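Local coordinates for protein extracellular subtilisin-like serine proteinase (Vibrio sp. PA-44, PDB 1SH7) that probably cleaves peptide bonds as a calcium-binding, cold-adapted serine endopeptidase of the subtilisin (S8) family, of which this chain is the catalytic domain, at residues A[161-166]-A[192-197]; A[151-156]-A[173-178]; A[42-47]-A[211-216]; A[20-25]-A[269-274]; A[32-37]-A[117-122]. One frame throughout, in Å; residues are numbered along the deposited sequence.

Interaction 1. Residues A[161-166]-A[192-197]. With CA (calcium ion), chain C.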
# COMPACT_ATOMS: atom_id res chain seq x y z
N ASP A 161 -13.13 7.53 -12.43
CA ASP A 161 -13.65 7.62 -11.08
C ASP A 161 -13.40 6.30 -10.35
O ASP A 161 -13.94 5.26 -10.76
CB ASP A 161 -15.16 7.92 -11.10
CG ASP A 161 -15.69 8.37 -9.76
OD1 ASP A 161 -15.24 7.86 -8.72
OD2 ASP A 161 -16.58 9.26 -9.63
N ALA A 162 -12.63 6.34 -9.28
CA ALA A 162 -12.33 5.14 -8.51
C ALA A 162 -13.56 4.46 -7.90
O ALA A 162 -13.52 3.27 -7.58
CB ALA A 162 -11.34 5.44 -7.44
N CYS A 163 -14.66 5.22 -7.75
CA CYS A 163 -15.89 4.65 -7.19
C CYS A 163 -16.50 3.54 -8.04
O CYS A 163 -17.34 2.81 -7.55
CB CYS A 163 -16.94 5.76 -6.91
SG CYS A 163 -16.43 6.97 -5.67
N ASN A 164 -16.06 3.38 -9.28
CA ASN A 164 -16.56 2.33 -10.18
C ASN A 164 -15.68 1.08 -10.20
O ASN A 164 -15.84 0.23 -11.06
CB ASN A 164 -16.73 2.91 -11.58
CG ASN A 164 -17.76 4.03 -11.60
OD1 ASN A 164 -18.72 4.01 -10.83
ND2 ASN A 164 -17.55 5.03 -12.45
N THR A 165 -14.74 0.99 -9.25
CA THR A 165 -13.75 -0.08 -9.11
C THR A 165 -13.92 -0.72 -7.74
O THR A 165 -14.10 -0.00 -6.75
CB THR A 165 -12.32 0.50 -9.23
OG1 THR A 165 -12.02 0.70 -10.60
CG2 THR A 165 -11.23 -0.50 -8.74
N SER A 166 -13.90 -2.06 -7.67
CA SER A 166 -13.83 -2.80 -6.38
C SER A 166 -12.43 -3.43 -6.30
O SER A 166 -11.95 -3.90 -7.30
CB SER A 166 -14.86 -3.95 -6.35
OG SER A 166 -16.17 -3.49 -6.07
N GLY A 192 -11.30 11.12 -7.73
CA GLY A 192 -12.65 11.26 -7.21
C GLY A 192 -12.90 11.12 -5.72
O GLY A 192 -11.98 10.96 -4.88
N SER A 193 -14.18 11.14 -5.39
CA SER A 193 -14.64 11.10 -4.00
C SER A 193 -14.27 9.83 -3.22
O SER A 193 -14.28 9.86 -2.00
CB SER A 193 -16.17 11.24 -3.97
OG SER A 193 -16.77 10.13 -4.59
N CYS A 194 -13.99 8.70 -3.90
CA CYS A 194 -13.63 7.46 -3.20
C CYS A 194 -12.14 7.33 -2.87
O CYS A 194 -11.75 6.41 -2.18
CB CYS A 194 -14.04 6.26 -4.01
SG CYS A 194 -15.80 6.00 -4.02
N VAL A 195 -11.32 8.22 -3.42
CA VAL A 195 -9.87 8.22 -3.19
C VAL A 195 -9.60 9.01 -1.90
O VAL A 195 -9.98 10.16 -1.81
CB VAL A 195 -9.13 8.92 -4.36
CG1 VAL A 195 -7.65 9.07 -4.07
CG2 VAL A 195 -9.38 8.20 -5.69
N ASP A 196 -8.92 8.40 -0.93
CA ASP A 196 -8.68 9.01 0.36
C ASP A 196 -7.46 9.90 0.38
O ASP A 196 -7.44 10.89 1.10
CB ASP A 196 -8.50 7.95 1.44
CG ASP A 196 -9.76 7.14 1.69
OD1 ASP A 196 -10.66 7.61 2.42
OD2 ASP A 196 -9.94 6.02 1.22
N LEU A 197 -6.44 9.54 -0.39
CA LEU A 197 -5.19 10.32 -0.48
C LEU A 197 -4.32 9.82 -1.62
O LEU A 197 -4.58 8.75 -2.18
CB LEU A 197 -4.39 10.29 0.85
CG LEU A 197 -3.50 9.07 1.16
CD1 LEU A 197 -2.67 9.23 2.42
CD2 LEU A 197 -4.39 7.84 1.30
CA CA C . -11.98 5.54 2.31
O HOH W 1 -13.46 8.25 -6.67
O HOH W 2 -15.86 11.32 -7.67
O HOH W 3 -12.62 6.89 0.45
O HOH W 4 -11.55 5.86 4.58
O HOH W 5 -12.30 4.07 0.37
O HOH W 6 -13.89 7.04 3.05
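A disulfide joins two loops of the subtilisin fold here, one following strand 150-154 and the other leading into strand 197-200, and an Asx turn shapes the first of them. The half-cystines C163 and C194 approach with matching first torsions: each SG lies anti to its own carbonyl carbon and beside its backbone N (chi1 -63° and -73°). The two SG atoms are 2.0 Å apart, and a chi3 of 109° turns the CB-SG bonds roughly at right angles to each other. S193 sets its hydroxyl in the crowded position between N and carbonyl carbon, which brings OG to 3.4 Å from C163 SG, alongside the bridge. Away from the sulfurs, A162 CB meets V195 CG2 at 3.8 Å and lies 4.4 Å from C194 CB.

D161 spans the polar side. Its OD1 takes the N-H of C163 at 2.9 Å from above the carboxylate plane, the bond that defines the Asx turn, and so fixes the carboxylate against the 3-10 segment 162-163. The same OD1 accepts from water 1, which in turn accepts from C194 N. OD2 reaches S193 N in the same way through water 2. Across from D161, G192 opens a type I turn that ends at V195, with V195 N bonded to G192 O.

Beyond the bridge the chain enters a calcium site completed by P171 and G173. D196 grips the ion with both carboxylate oxygens, and water 3, itself a ligand of that calcium, donates to C194 O at 2.8 Å.

Interaction 2. Residues A[151-156]-A[173-178]. With CA (calcium ion), chain C.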
# COMPACT_ATOMS: atom_id res chain seq x y z
N PHE A 151 -7.11 -1.82 5.67
CA PHE A 151 -6.89 -2.24 4.32
C PHE A 151 -6.55 -1.03 3.44
O PHE A 151 -7.35 -0.08 3.37
CB PHE A 151 -8.13 -2.95 3.75
CG PHE A 151 -8.13 -4.45 3.97
CD1 PHE A 151 -8.24 -4.96 5.26
CD2 PHE A 151 -8.02 -5.32 2.92
CE1 PHE A 151 -8.21 -6.30 5.51
CE2 PHE A 151 -8.01 -6.67 3.13
CZ PHE A 151 -8.11 -7.18 4.43
N MET A 152 -5.38 -1.09 2.80
CA MET A 152 -4.93 -0.12 1.80
C MET A 152 -5.26 -0.67 0.40
O MET A 152 -4.92 -1.79 0.09
CB MET A 152 -3.43 0.13 1.94
CG MET A 152 -2.92 0.34 3.38
SD MET A 152 -3.55 1.79 4.15
CE MET A 152 -4.75 1.12 5.26
N LEU A 153 -5.93 0.13 -0.43
CA LEU A 153 -6.52 -0.31 -1.70
C LEU A 153 -6.07 0.60 -2.85
O LEU A 153 -6.12 1.81 -2.71
CB LEU A 153 -8.06 -0.24 -1.60
CG LEU A 153 -8.66 -0.88 -0.35
CD1 LEU A 153 -10.16 -0.55 -0.25
CD2 LEU A 153 -8.41 -2.36 -0.31
N ALA A 154 -5.65 0.03 -4.00
CA ALA A 154 -5.27 0.84 -5.14
C ALA A 154 -6.50 1.45 -5.80
O ALA A 154 -7.51 0.77 -5.99
CB ALA A 154 -4.50 0.03 -6.11
N ALA A 155 -6.40 2.72 -6.17
CA ALA A 155 -7.53 3.43 -6.79
C ALA A 155 -7.83 2.91 -8.22
O ALA A 155 -8.99 2.93 -8.64
CB ALA A 155 -7.28 4.92 -6.84
N GLY A 156 -6.79 2.49 -8.94
CA GLY A 156 -6.90 2.02 -10.30
C GLY A 156 -6.25 3.02 -11.23
O GLY A 156 -5.95 4.15 -10.83
N GLY A 173 -12.11 1.44 3.53
CA GLY A 173 -10.78 1.20 3.05
C GLY A 173 -10.09 2.52 2.85
O GLY A 173 -10.73 3.56 2.74
N VAL A 174 -8.76 2.47 2.82
CA VAL A 174 -7.95 3.61 2.49
C VAL A 174 -7.49 3.43 1.06
O VAL A 174 -6.66 2.57 0.77
CB VAL A 174 -6.73 3.73 3.41
CG1 VAL A 174 -5.95 4.98 3.06
CG2 VAL A 174 -7.14 3.75 4.91
N THR A 175 -8.08 4.25 0.18
CA THR A 175 -7.97 4.11 -1.27
C THR A 175 -6.97 5.16 -1.78
O THR A 175 -7.09 6.35 -1.49
CB THR A 175 -9.34 4.34 -1.89
OG1 THR A 175 -10.28 3.37 -1.38
CG2 THR A 175 -9.33 4.14 -3.43
N VAL A 176 -6.00 4.70 -2.54
CA VAL A 176 -4.79 5.47 -2.80
C VAL A 176 -4.60 5.76 -4.27
O VAL A 176 -4.50 4.85 -5.08
CB VAL A 176 -3.54 4.68 -2.33
CG1 VAL A 176 -2.27 5.56 -2.51
CG2 VAL A 176 -3.71 4.20 -0.91
N GLY A 177 -4.58 7.05 -4.61
CA GLY A 177 -4.16 7.52 -5.91
C GLY A 177 -2.66 7.76 -5.99
O GLY A 177 -1.93 7.72 -4.98
N SER A 178 -2.19 8.00 -7.20
CA SER A 178 -0.74 8.02 -7.52
C SER A 178 -0.28 9.39 -7.93
O SER A 178 -0.98 10.07 -8.69
CB SER A 178 -0.47 7.08 -8.68
OG SER A 178 0.89 7.12 -9.04
CA CA C . -11.98 5.54 2.31
O HOH W 5 -12.30 4.07 0.37
O HOH W 4 -11.55 5.86 4.58
O HOH W 6 -13.89 7.04 3.05
O HOH W 3 -12.62 6.89 0.45
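Four backbone hydrogen bonds make the first shell, tying strand 151-154 to strand 174-178 in parallel register with M152 opposite V174, L153 opposite T175 and A154 opposite V176. V174 N points almost straight at F151 O (3.0 Å, 177° at the hydrogen), and V176 N reaches L153 O nearly along its C=O axis. The return bonds are less direct: L153 N and A155 N come to their acceptors, V174 O and V176 O, from above the carbonyl plane. On the face carrying M152 and V174, the two side chains lie side by side. M152 bends at chi2 and chi3 so that CE meets V174 CG2 at 3.6 Å. On the other face L153 CD1 packs over G173 CA at 3.8 Å, while T175 CG2 touches A155 CA.

Further out, strand 123-127 flanks 151-154, and helix 219-236 packs on M152 and A154. T175 OG1 bonds to A168 O and to water 5, a calcium ligand like D196 OD2, the hydrogen-bond acceptor of T175 N. G173 O binds the same calcium at 2.4 Å, while A154 touches the bound phenylmethanesulfonic acid. Calcium and inhibitor pocket are thus linked through directional backbone N-H...O=C hydrogen bonds within one buried strand pair.

Interaction 3. Residues A[42-47]-A[211-216]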
# COMPACT_ATOMS: atom_id res chain seq x y z
N ASN A 42 9.97 -14.64 -1.07
CA ASN A 42 10.47 -14.61 0.32
C ASN A 42 11.99 -14.56 0.41
O ASN A 42 12.53 -14.03 1.38
CB ASN A 42 9.99 -15.82 1.14
CG ASN A 42 8.49 -15.94 1.19
OD1 ASN A 42 7.93 -17.01 0.90
ND2 ASN A 42 7.83 -14.84 1.52
N ASN A 43 12.67 -15.07 -0.59
CA ASN A 43 14.12 -15.11 -0.59
C ASN A 43 14.81 -13.84 -1.12
O ASN A 43 16.04 -13.77 -1.15
CB ASN A 43 14.63 -16.32 -1.37
CG ASN A 43 13.95 -17.64 -0.96
OD1 ASN A 43 13.47 -18.39 -1.84
ND2 ASN A 43 13.95 -17.97 0.34
N HIS A 44 14.03 -12.84 -1.53
CA HIS A 44 14.61 -11.62 -2.06
C HIS A 44 15.49 -10.95 -0.99
O HIS A 44 15.14 -10.92 0.19
CB HIS A 44 13.54 -10.64 -2.57
CG HIS A 44 14.12 -9.57 -3.44
ND1 HIS A 44 14.96 -8.61 -2.94
CD2 HIS A 44 14.09 -9.40 -4.78
CE1 HIS A 44 15.37 -7.83 -3.93
NE2 HIS A 44 14.86 -8.29 -5.06
N GLU A 45 16.63 -10.40 -1.41
CA GLU A 45 17.58 -9.82 -0.44
C GLU A 45 17.02 -8.63 0.31
O GLU A 45 17.49 -8.28 1.40
CB GLU A 45 18.88 -9.39 -1.13
CG GLU A 45 18.74 -8.22 -2.10
CD GLU A 45 19.99 -8.00 -2.94
OE1 GLU A 45 20.97 -8.71 -2.67
OE2 GLU A 45 20.01 -7.10 -3.82
N GLU A 46 16.03 -7.98 -0.26
CA GLU A 46 15.42 -6.81 0.38
C GLU A 46 14.73 -7.15 1.69
O GLU A 46 14.55 -6.28 2.54
CB GLU A 46 14.39 -6.18 -0.56
CG GLU A 46 14.97 -5.17 -1.54
CD GLU A 46 15.32 -3.86 -0.85
OE1 GLU A 46 14.47 -2.93 -0.84
OE2 GLU A 46 16.45 -3.76 -0.32
N PHE A 47 14.31 -8.41 1.86
CA PHE A 47 13.55 -8.72 3.04
C PHE A 47 14.38 -9.22 4.21
O PHE A 47 13.90 -9.17 5.33
CB PHE A 47 12.38 -9.67 2.73
CG PHE A 47 11.47 -9.17 1.62
CD1 PHE A 47 10.83 -7.94 1.73
CD2 PHE A 47 11.29 -9.92 0.46
CE1 PHE A 47 10.02 -7.45 0.68
CE2 PHE A 47 10.49 -9.44 -0.58
CZ PHE A 47 9.86 -8.18 -0.46
N GLY A 211 14.72 -11.87 -8.13
CA GLY A 211 15.83 -11.56 -7.25
C GLY A 211 16.52 -10.23 -7.48
O GLY A 211 17.33 -9.81 -6.65
N GLY A 212 16.18 -9.57 -8.58
CA GLY A 212 16.70 -8.26 -8.93
C GLY A 212 15.68 -7.15 -8.61
O GLY A 212 14.94 -7.22 -7.60
N TYR A 213 15.62 -6.15 -9.48
CA TYR A 213 14.79 -4.95 -9.26
C TYR A 213 14.09 -4.53 -10.53
O TYR A 213 14.44 -4.97 -11.61
CB TYR A 213 15.62 -3.80 -8.69
CG TYR A 213 16.29 -4.21 -7.39
CD1 TYR A 213 15.64 -4.05 -6.19
CD2 TYR A 213 17.55 -4.80 -7.37
CE1 TYR A 213 16.22 -4.46 -5.00
CE2 TYR A 213 18.14 -5.21 -6.18
CZ TYR A 213 17.45 -5.06 -5.00
OH TYR A 213 17.96 -5.45 -3.80
N LYS A 214 13.07 -3.70 -10.38
CA LYS A 214 12.32 -3.17 -11.52
C LYS A 214 11.71 -1.84 -11.11
O LYS A 214 11.43 -1.61 -9.94
CB LYS A 214 11.21 -4.12 -11.96
CG LYS A 214 10.77 -3.92 -13.42
CD LYS A 214 9.73 -4.97 -13.83
CE LYS A 214 9.45 -5.01 -15.34
NZ LYS A 214 8.06 -4.60 -15.68
N THR A 215 11.59 -0.94 -12.07
CA THR A 215 11.01 0.38 -11.84
C THR A 215 9.69 0.41 -12.61
O THR A 215 9.65 0.27 -13.84
CB THR A 215 11.97 1.47 -12.32
OG1 THR A 215 13.17 1.44 -11.52
CG2 THR A 215 11.36 2.83 -12.05
N ILE A 216 8.58 0.54 -11.90
CA ILE A 216 7.29 0.61 -12.55
C ILE A 216 6.39 1.66 -11.92
O ILE A 216 6.70 2.20 -10.86
CB ILE A 216 6.61 -0.80 -12.56
CG1 ILE A 216 6.52 -1.37 -11.15
CG2 ILE A 216 7.39 -1.77 -13.46
CD1 ILE A 216 5.90 -2.79 -11.07
O HOH W 7 17.50 -11.01 -4.26
O HOH W 8 19.75 -8.54 -6.45
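H44 CG is anti to the backbone N (chi1 -164°) and Y213 CG anti to the carbonyl carbon, so that the side chains cross obliquely and the imidazole edge turns to the phenol face. They form an offset edge-to-face pair, with centroids 5.1 Å apart and planes at 78°. H44 NE2 lies above the phenol plane, offset toward the rim, and CE1 comes to 3.5 Å from Y213 OH.

NE2 donates to a lone pair of G212 O at 2.8 Å, in both the carbonyl and the ring plane and nearly straight at 170°. ND1 accepts the N-H of E46 at 3.0 Å, again in the ring plane. These two bonds fix the rotation of the ring and are consistent with the neutral tautomer protonated on NE2, ND1 accepting. The contact joins the loop between strands 32-37 and 51-56 to the hairpin of strands 204-207 and 213-216 in the subtilase domain, away from the catalytic and calcium sites.

E45 places CG in the crowded position between N and carbonyl carbon and extends beyond it, so OE2 accepts the hydrogen bond of the Y213 hydroxyl on its anti lone pair, at 2.6 Å. Water 8 bridges that OE2 to G211 O, and water 7 links E45 N to the same carbonyl. E46 CG touches the phenol edge at CE1, while its carboxylate turns to the backbone N-H groups of Q82 and Y83.

Interaction 4. Residues A[20-25]-A[269-274]. With CA (calcium ion), chain E.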
# COMPACT_ATOMS: atom_id res chain seq x y z
N ARG A 20 16.79 14.20 -1.13
CA ARG A 20 17.48 12.92 -1.28
C ARG A 20 17.63 12.12 0.02
O ARG A 20 18.48 11.25 0.14
CB ARG A 20 18.82 13.16 -1.97
CG ARG A 20 18.64 13.76 -3.37
CD ARG A 20 19.95 13.94 -4.09
NE ARG A 20 20.73 15.04 -3.52
CZ ARG A 20 21.94 14.92 -2.97
NH1 ARG A 20 22.54 16.00 -2.48
NH2 ARG A 20 22.55 13.73 -2.90
N ASN A 21 16.78 12.41 0.99
CA ASN A 21 16.85 11.77 2.29
C ASN A 21 15.49 11.21 2.63
O ASN A 21 14.47 11.85 2.33
CB ASN A 21 17.27 12.77 3.38
CG ASN A 21 18.79 12.97 3.45
OD1 ASN A 21 19.52 12.18 4.04
ND2 ASN A 21 19.26 14.01 2.81
N TYR A 22 15.47 10.02 3.22
CA TYR A 22 14.26 9.47 3.86
C TYR A 22 14.59 9.26 5.35
O TYR A 22 15.37 8.39 5.71
CB TYR A 22 13.81 8.15 3.19
CG TYR A 22 12.67 7.46 3.93
CD1 TYR A 22 11.46 8.09 4.13
CD2 TYR A 22 12.84 6.20 4.47
CE1 TYR A 22 10.45 7.49 4.85
CE2 TYR A 22 11.85 5.59 5.12
CZ TYR A 22 10.65 6.25 5.34
OH TYR A 22 9.67 5.60 6.05
N ASN A 23 13.95 10.06 6.18
CA ASN A 23 14.12 10.04 7.62
C ASN A 23 12.97 9.25 8.19
O ASN A 23 11.85 9.35 7.72
CB ASN A 23 14.05 11.45 8.20
CG ASN A 23 15.19 12.35 7.77
OD1 ASN A 23 14.96 13.45 7.29
ND2 ASN A 23 16.41 11.92 8.01
N ALA A 24 13.25 8.47 9.21
CA ALA A 24 12.22 7.65 9.87
C ALA A 24 12.53 7.54 11.38
O ALA A 24 13.69 7.45 11.80
CB ALA A 24 12.17 6.26 9.25
N ASN A 25 11.46 7.53 12.16
CA ASN A 25 11.49 7.36 13.61
C ASN A 25 11.05 5.95 14.04
O ASN A 25 11.21 5.54 15.19
CB ASN A 25 10.60 8.41 14.21
CG ASN A 25 11.13 9.80 14.05
OD1 ASN A 25 10.42 10.72 13.61
ND2 ASN A 25 12.38 9.98 14.40
N LEU A 269 0.52 11.58 1.09
CA LEU A 269 1.07 10.76 2.18
C LEU A 269 2.26 11.40 2.84
O LEU A 269 3.15 11.92 2.17
CB LEU A 269 1.53 9.43 1.61
CG LEU A 269 1.51 8.09 2.34
CD1 LEU A 269 2.71 7.23 2.03
CD2 LEU A 269 1.11 8.06 3.80
N TYR A 270 2.27 11.33 4.18
CA TYR A 270 3.32 11.83 5.03
C TYR A 270 3.57 10.78 6.11
O TYR A 270 2.64 10.29 6.72
CB TYR A 270 2.91 13.17 5.66
CG TYR A 270 3.93 13.86 6.52
CD1 TYR A 270 5.02 14.52 5.96
CD2 TYR A 270 3.76 13.92 7.91
CE1 TYR A 270 5.93 15.22 6.77
CE2 TYR A 270 4.65 14.59 8.71
CZ TYR A 270 5.75 15.25 8.13
OH TYR A 270 6.63 15.94 8.94
N SER A 271 4.84 10.47 6.33
CA SER A 271 5.23 9.26 7.05
C SER A 271 5.51 9.50 8.54
O SER A 271 5.68 8.53 9.28
CB SER A 271 6.49 8.67 6.41
OG SER A 271 7.61 9.54 6.59
N LEU A 272 5.59 10.77 8.92
CA LEU A 272 6.10 11.19 10.22
C LEU A 272 4.98 11.59 11.17
O LEU A 272 3.88 11.92 10.74
CB LEU A 272 7.07 12.35 10.03
CG LEU A 272 8.28 12.13 9.12
CD1 LEU A 272 9.19 13.39 9.05
CD2 LEU A 272 9.06 10.91 9.62
N ALA A 273 5.28 11.59 12.47
CA ALA A 273 4.26 11.75 13.49
C ALA A 273 3.98 13.21 13.85
O ALA A 273 4.24 13.62 14.98
CB ALA A 273 4.66 10.97 14.76
N ASP A 274 3.42 13.97 12.92
CA ASP A 274 2.96 15.33 13.21
C ASP A 274 1.86 15.77 12.21
O ASP A 274 1.75 15.19 11.14
CB ASP A 274 4.15 16.30 13.30
CG ASP A 274 4.83 16.54 11.96
OD1 ASP A 274 5.75 15.76 11.57
OD2 ASP A 274 4.50 17.51 11.25
CA CA E . 13.05 13.72 2.04
O HOH W 9 9.42 7.84 7.93
O HOH W 10 7.55 9.97 13.25
O HOH W 11 13.65 14.78 4.01
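Y22 leaves the backbone with CG anti to N (chi1 173°), so that from CB onward the end of the ring comes near segment 269-274. The side chain packs against L8 and I11 of helix 6-11 and L232 of helix 219-236. Farther along, CE1 meets S271 OG at 3.9 Å, the serine oxygen lying at the ring edge near its plane. At the tip, OH is bonded to V85 O and receives a weak hydrogen bond from water 9.

That water joins the two segments: it also donates to N23 O at 2.9 Å and lies 2.8 Å from S271 OG in a further hydrogen bond. The contact lies beside a calcium site of this subtilisin-like domain. N21 O binds the ion at 2.4 Å, with D9, D12, Q13 and D19 completing the protein ligands, while D12 also accepts from N23 N.

L272 approaches from the other segment, its CD2 coming to 3.7 Å from N23 O. A second bridge runs through water 10, which donates to N25 OD1 and accepts from A273 N, at the centre of an inverse gamma turn. Next to it, Y270 OH donates to the syn lone pair of D274 OD1 at 2.8 Å, and R14 forms a salt bridge with D274 OD2.

Interaction 5. Residues A[32-37]-A[117-122]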
# COMPACT_ATOMS: atom_id res chain seq x y z
N THR A 32 2.93 -6.53 11.05
CA THR A 32 2.92 -7.46 9.94
C THR A 32 2.07 -6.85 8.83
O THR A 32 0.97 -6.37 9.09
CB THR A 32 2.37 -8.81 10.41
OG1 THR A 32 3.21 -9.39 11.43
CG2 THR A 32 2.38 -9.85 9.28
N ALA A 33 2.60 -6.86 7.61
CA ALA A 33 1.88 -6.41 6.43
C ALA A 33 1.53 -7.62 5.61
O ALA A 33 2.43 -8.39 5.26
CB ALA A 33 2.73 -5.46 5.60
N TYR A 34 0.24 -7.76 5.30
CA TYR A 34 -0.29 -8.85 4.50
C TYR A 34 -0.44 -8.35 3.07
O TYR A 34 -1.21 -7.43 2.82
CB TYR A 34 -1.62 -9.33 5.07
CG TYR A 34 -1.44 -9.99 6.39
CD1 TYR A 34 -1.17 -11.37 6.49
CD2 TYR A 34 -1.46 -9.25 7.55
CE1 TYR A 34 -0.95 -11.96 7.71
CE2 TYR A 34 -1.23 -9.84 8.80
CZ TYR A 34 -0.97 -11.20 8.86
OH TYR A 34 -0.74 -11.79 10.08
N VAL A 35 0.31 -8.95 2.14
CA VAL A 35 0.37 -8.49 0.76
C VAL A 35 -0.48 -9.40 -0.09
O VAL A 35 -0.13 -10.56 -0.31
CB VAL A 35 1.83 -8.44 0.30
CG1 VAL A 35 1.94 -8.00 -1.14
CG2 VAL A 35 2.61 -7.56 1.25
N ILE A 36 -1.66 -8.89 -0.49
CA ILE A 36 -2.66 -9.67 -1.20
C ILE A 36 -2.43 -9.35 -2.67
O ILE A 36 -2.79 -8.30 -3.15
CB ILE A 36 -4.09 -9.31 -0.73
CG1 ILE A 36 -4.25 -9.58 0.79
CG2 ILE A 36 -5.14 -10.06 -1.54
CD1 ILE A 36 -5.53 -9.00 1.42
N ASP A 37 -1.80 -10.27 -3.37
CA ASP A 37 -1.24 -9.94 -4.67
C ASP A 37 -0.82 -11.21 -5.43
O ASP A 37 -1.45 -12.25 -5.27
CB ASP A 37 -0.06 -8.98 -4.45
CG ASP A 37 0.09 -7.98 -5.56
OD1 ASP A 37 0.35 -8.41 -6.71
OD2 ASP A 37 0.03 -6.74 -5.36
N GLN A 117 -8.91 -13.85 9.29
CA GLN A 117 -8.86 -15.01 10.19
C GLN A 117 -7.46 -15.25 10.80
O GLN A 117 -7.35 -15.83 11.87
CB GLN A 117 -9.33 -16.28 9.49
CG GLN A 117 -10.81 -16.30 9.17
CD GLN A 117 -11.18 -17.33 8.11
OE1 GLN A 117 -10.45 -18.31 7.91
NE2 GLN A 117 -12.31 -17.12 7.43
N ASN A 118 -6.40 -14.79 10.14
CA ASN A 118 -5.05 -15.18 10.52
C ASN A 118 -4.16 -14.06 11.02
O ASN A 118 -3.04 -14.32 11.44
CB ASN A 118 -4.37 -15.93 9.35
CG ASN A 118 -5.02 -17.27 9.07
OD1 ASN A 118 -5.92 -17.39 8.21
ND2 ASN A 118 -4.60 -18.29 9.81
N ALA A 119 -4.61 -12.82 10.96
CA ALA A 119 -3.76 -11.71 11.45
C ALA A 119 -3.55 -11.92 12.92
O ALA A 119 -4.48 -12.35 13.59
CB ALA A 119 -4.40 -10.38 11.20
N SER A 120 -2.38 -11.63 13.44
CA SER A 120 -2.18 -11.87 14.89
C SER A 120 -2.03 -10.59 15.75
O SER A 120 -3.00 -10.14 16.43
CB SER A 120 -1.08 -12.97 15.12
OG SER A 120 0.25 -12.48 15.09
N GLY A 121 -0.83 -10.03 15.74
CA GLY A 121 -0.55 -8.74 16.31
C GLY A 121 -0.95 -7.58 15.41
O GLY A 121 -1.85 -7.71 14.58
N PRO A 122 -0.30 -6.43 15.59
CA PRO A 122 -0.59 -5.25 14.76
C PRO A 122 -0.41 -5.59 13.30
O PRO A 122 0.65 -6.06 12.91
CB PRO A 122 0.48 -4.24 15.20
CG PRO A 122 0.82 -4.65 16.61
CD PRO A 122 0.73 -6.16 16.60
O HOH W 12 2.08 -8.27 13.94
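Y34, P122 and T32 bury the most surface in this contact, between the start of strand 32-37 and the chain that leaves helix 105-118. The CG of Y34 lies anti to the carbonyl carbon (chi1 -68°), and the ring, set by a chi2 of -89°, reaches out from the strand to the end of the helix. There its tip lies against A119, the first residue to leave helical torsions: Y34 OH is 3.3 Å from A119 CA, and Y34 CE2 is 4.0 Å from A119 CB. The phenol oxygen also passes near N118 O at 3.7 Å, so the tip of the tyrosine sits beside the end of the helix.

P122 contributes through its carbonyl. T32 N donates to P122 O at 3.0 Å, with 154° at the hydrogen and the donor in the carbonyl plane. Water 12 donates to the same oxygen at 2.8 Å and hydrogen-bonds to T32 OG1, which is set anti to the carbonyl carbon. Two donors therefore grip P122 O.

The T32-P122 bond starts a ladder that continues as T32 and Y34 pair with V124 and Y34 with N126. Helix 105-118 thus returns the chain into strand 123-127 beside 32-37, as in the parallel alpha/beta sheet of subtilases, whose strand 32-37 ends at D37 of the predicted charge relay system.

In the fold
Interactions 2 and 5 reach the same seven-stranded parallel sheet, their centres about 17 Å apart, and touch where F151 packs on I36; strand 123-127 lies between their strands. Interaction 1 adjoins interaction 2, centres about 8 Å apart, and shares its calcium ion and four waters; along the chain their segments alternate. Interaction 3 encloses both in sequence, crosses interaction 5, and lies about 30 Å from interaction 1 (centres), on the opposite side of the chain's centre. Interaction 4 encloses all the others, beside a second calcium. Interactions 1 and 2 thus close short loops around the shared calcium, while 3 and 4 join distant parts of the chain at the periphery of one catalytic domain.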